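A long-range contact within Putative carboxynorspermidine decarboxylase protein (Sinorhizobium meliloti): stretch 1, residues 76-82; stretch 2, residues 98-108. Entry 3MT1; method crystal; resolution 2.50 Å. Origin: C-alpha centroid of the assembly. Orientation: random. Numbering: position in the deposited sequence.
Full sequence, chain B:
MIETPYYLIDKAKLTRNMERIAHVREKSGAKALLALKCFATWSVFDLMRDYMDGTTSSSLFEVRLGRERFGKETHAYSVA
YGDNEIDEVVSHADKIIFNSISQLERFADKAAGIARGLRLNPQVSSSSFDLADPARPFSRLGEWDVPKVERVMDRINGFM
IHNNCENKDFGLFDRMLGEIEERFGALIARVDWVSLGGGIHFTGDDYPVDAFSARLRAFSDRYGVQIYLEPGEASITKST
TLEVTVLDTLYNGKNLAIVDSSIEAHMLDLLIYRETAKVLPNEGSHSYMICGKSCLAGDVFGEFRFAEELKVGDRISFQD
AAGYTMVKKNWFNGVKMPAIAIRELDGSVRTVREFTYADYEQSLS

Stretch 1 76-82: AYSVAYG
Stretch 2, residues 98-108: FNSISQLERFA

Stretch 1 enters on a strand that includes Ala 76 and Tyr 77, turns at Val 79 (phi/psi -72/-39), and is extended again from Ala 80 (-149/111) through Tyr 81 (-75/145). Stretch 2 runs from extended Phe 98 (-114/147) through Asn 99 (-77/-24) into a helix from Ile 101 to Phe 107. Register is set by CA-CA separations of 6.4 Å for Tyr 77-Phe 98, 5.5 Å for Val 79-Asn 99 and 7.2 Å for Ala 80-Gln 103; together the stretches bury 414 Å².

Ser 100 (chi1 67°, p) caps the helix: its OG accepts from Gln 103 N at 3.2 Å, with an N-H...O angle of 164°.

The CA-to-CB bond of Tyr 77 points sideways, but chi1 172° (t) and chi2 67° carry its phenol to stretch 2, where OH donates to Asn 99 OD1 across a very short 2.4 Å. The acceptor lies near the ring plane, at its edge. The CA-to-CB bond of Asn 99 (chi1 -163°, t; chi2 65°) points toward stretch 1, and its CB also lies 3.6 Å from Val 79 O.

The Gln 103 side chain bends, with chi1 -78° (m), chi2 -89° (m) and chi3 -58°, so that OE1 reaches Tyr 81 N at 3.0 Å; the 174° N-H...O angle marks a nearly linear hydrogen bond. One water extends this polar link: its O lies 2.8 Å from Gln 103 OE1 and 2.8 Å from Ser 78 O, donating to both, and 3.0 Å from Asn 99 N, from which it accepts.

The CA-to-CB bond of Tyr 81 (chi1 -68°, m; chi2 95°) points toward stretch 2, and Tyr 81 CE1 comes within 3.7 Å of Phe 98 CD1. Their ring centroids are 5.7 Å apart and their planes meet obliquely at 71°. Phe 98 reaches this contact with chi1 -53° (m) and chi2 -85°, although its CA-to-CB bond points away. Phe 107 (chi1 -66°, m; chi2 -55°) adds apolar packing, its CE2 3.5 Å from Tyr 81 CB.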

# COMPACT_ATOMS: atom_id res chain seq x y z
N ALA B 76 8.31 -21.61 -8.05
CA ALA B 76 7.32 -21.21 -7.08
C ALA B 76 7.88 -21.31 -5.67
O ALA B 76 8.54 -22.29 -5.34
CB ALA B 76 6.04 -22.05 -7.23
N TYR B 77 7.64 -20.30 -4.86
CA TYR B 77 7.97 -20.35 -3.45
C TYR B 77 6.81 -19.81 -2.65
O TYR B 77 6.03 -18.97 -3.14
CB TYR B 77 9.20 -19.50 -3.15
CG TYR B 77 9.49 -19.37 -1.66
CD1 TYR B 77 9.88 -20.47 -0.89
CD2 TYR B 77 9.34 -18.13 -1.01
CE1 TYR B 77 10.13 -20.36 0.46
CE2 TYR B 77 9.58 -18.00 0.35
CZ TYR B 77 9.98 -19.12 1.09
OH TYR B 77 10.24 -18.98 2.46
N SER B 78 6.65 -20.29 -1.43
CA SER B 78 5.70 -19.70 -0.52
C SER B 78 6.12 -19.99 0.88
O SER B 78 6.77 -21.00 1.12
CB SER B 78 4.27 -20.20 -0.74
OG SER B 78 3.38 -19.63 0.23
N VAL B 79 5.74 -19.11 1.80
CA VAL B 79 5.90 -19.34 3.22
C VAL B 79 4.91 -20.42 3.65
O VAL B 79 5.26 -21.31 4.41
CB VAL B 79 5.73 -18.03 4.00
CG1 VAL B 79 5.77 -18.27 5.44
CG2 VAL B 79 6.85 -17.08 3.65
N ALA B 80 3.69 -20.38 3.12
CA ALA B 80 2.68 -21.39 3.44
C ALA B 80 1.73 -21.65 2.27
O ALA B 80 0.93 -20.76 1.93
CB ALA B 80 1.88 -20.94 4.65
N TYR B 81 1.78 -22.84 1.64
CA TYR B 81 0.85 -23.09 0.51
C TYR B 81 -0.56 -23.36 1.00
O TYR B 81 -0.74 -23.94 2.04
CB TYR B 81 1.28 -24.23 -0.41
CG TYR B 81 2.49 -23.89 -1.19
CD1 TYR B 81 3.76 -24.28 -0.73
CD2 TYR B 81 2.40 -23.14 -2.37
CE1 TYR B 81 4.91 -23.94 -1.44
CE2 TYR B 81 3.55 -22.80 -3.09
CZ TYR B 81 4.79 -23.19 -2.62
OH TYR B 81 5.93 -22.85 -3.29
N GLY B 82 -1.54 -22.91 0.23
CA GLY B 82 -2.92 -23.23 0.47
C GLY B 82 -3.22 -24.47 -0.33
O GLY B 82 -2.74 -24.62 -1.47
N PHE B 98 9.66 -25.29 -0.76
CA PHE B 98 8.91 -25.28 0.47
C PHE B 98 9.75 -24.71 1.54
O PHE B 98 10.98 -24.88 1.54
CB PHE B 98 8.45 -26.67 0.87
CG PHE B 98 7.71 -27.38 -0.21
CD1 PHE B 98 6.35 -27.18 -0.37
CD2 PHE B 98 8.38 -28.26 -1.08
CE1 PHE B 98 5.65 -27.84 -1.38
CE2 PHE B 98 7.70 -28.91 -2.07
CZ PHE B 98 6.33 -28.70 -2.23
N ASN B 99 9.06 -24.03 2.46
CA ASN B 99 9.67 -23.28 3.54
C ASN B 99 10.17 -24.17 4.67
O ASN B 99 11.06 -23.79 5.43
CB ASN B 99 8.67 -22.26 4.07
CG ASN B 99 9.33 -21.18 4.90
OD1 ASN B 99 10.12 -20.39 4.38
ND2 ASN B 99 9.00 -21.12 6.20
N SER B 100 9.60 -25.36 4.79
CA SER B 100 9.79 -26.19 5.97
C SER B 100 9.55 -27.63 5.58
O SER B 100 8.90 -27.91 4.57
CB SER B 100 8.80 -25.78 7.06
OG SER B 100 7.48 -26.10 6.64
N ILE B 101 10.08 -28.54 6.40
CA ILE B 101 9.93 -29.98 6.20
C ILE B 101 8.46 -30.35 6.16
O ILE B 101 8.00 -31.04 5.25
CB ILE B 101 10.70 -30.77 7.29
CG1 ILE B 101 12.15 -30.94 6.85
CG2 ILE B 101 10.07 -32.16 7.55
CD1 ILE B 101 13.18 -30.78 7.96
N SER B 102 7.73 -29.84 7.14
CA SER B 102 6.31 -30.07 7.26
C SER B 102 5.51 -29.67 5.99
O SER B 102 4.65 -30.44 5.55
CB SER B 102 5.80 -29.33 8.49
OG SER B 102 4.43 -29.58 8.69
N GLN B 103 5.80 -28.50 5.42
CA GLN B 103 5.20 -28.09 4.14
C GLN B 103 5.53 -29.10 3.05
O GLN B 103 4.67 -29.48 2.23
CB GLN B 103 5.70 -26.72 3.69
CG GLN B 103 5.05 -25.54 4.40
CD GLN B 103 3.81 -25.09 3.70
OE1 GLN B 103 3.86 -24.74 2.52
NE2 GLN B 103 2.69 -25.10 4.41
N LEU B 104 6.78 -29.55 3.05
CA LEU B 104 7.21 -30.52 2.04
C LEU B 104 6.50 -31.86 2.22
O LEU B 104 5.99 -32.42 1.26
CB LEU B 104 8.73 -30.67 2.06
CG LEU B 104 9.36 -31.90 1.44
CD1 LEU B 104 9.25 -31.86 -0.05
CD2 LEU B 104 10.80 -31.95 1.90
N GLU B 105 6.47 -32.35 3.45
CA GLU B 105 5.77 -33.59 3.77
C GLU B 105 4.31 -33.45 3.36
O GLU B 105 3.73 -34.34 2.77
CB GLU B 105 5.88 -33.90 5.24
CG GLU B 105 7.17 -34.62 5.63
CD GLU B 105 7.30 -34.80 7.15
OE1 GLU B 105 6.77 -33.94 7.90
OE2 GLU B 105 7.93 -35.80 7.60
N ARG B 106 3.74 -32.28 3.63
CA ARG B 106 2.33 -32.05 3.37
C ARG B 106 1.99 -32.08 1.89
O ARG B 106 0.93 -32.56 1.50
CB ARG B 106 1.90 -30.74 3.96
CG ARG B 106 0.46 -30.76 4.34
CD ARG B 106 0.17 -29.72 5.38
NE ARG B 106 -0.46 -28.56 4.77
CZ ARG B 106 -0.57 -27.37 5.36
NH1 ARG B 106 -0.07 -27.20 6.58
NH2 ARG B 106 -1.17 -26.35 4.74
N PHE B 107 2.90 -31.58 1.06
CA PHE B 107 2.58 -31.32 -0.32
C PHE B 107 3.36 -32.17 -1.30
O PHE B 107 3.06 -32.16 -2.48
CB PHE B 107 2.72 -29.83 -0.62
CG PHE B 107 1.72 -28.98 0.11
CD1 PHE B 107 0.36 -29.24 -0.01
CD2 PHE B 107 2.14 -27.93 0.91
CE1 PHE B 107 -0.58 -28.45 0.67
CE2 PHE B 107 1.21 -27.15 1.59
CZ PHE B 107 -0.14 -27.41 1.48
N ALA B 108 4.35 -32.89 -0.80
CA ALA B 108 5.12 -33.87 -1.58
C ALA B 108 4.31 -34.55 -2.68
O ALA B 108 4.66 -34.43 -3.87
CB ALA B 108 5.71 -34.92 -0.68
O HOH W 1 6.24 -23.66 1.61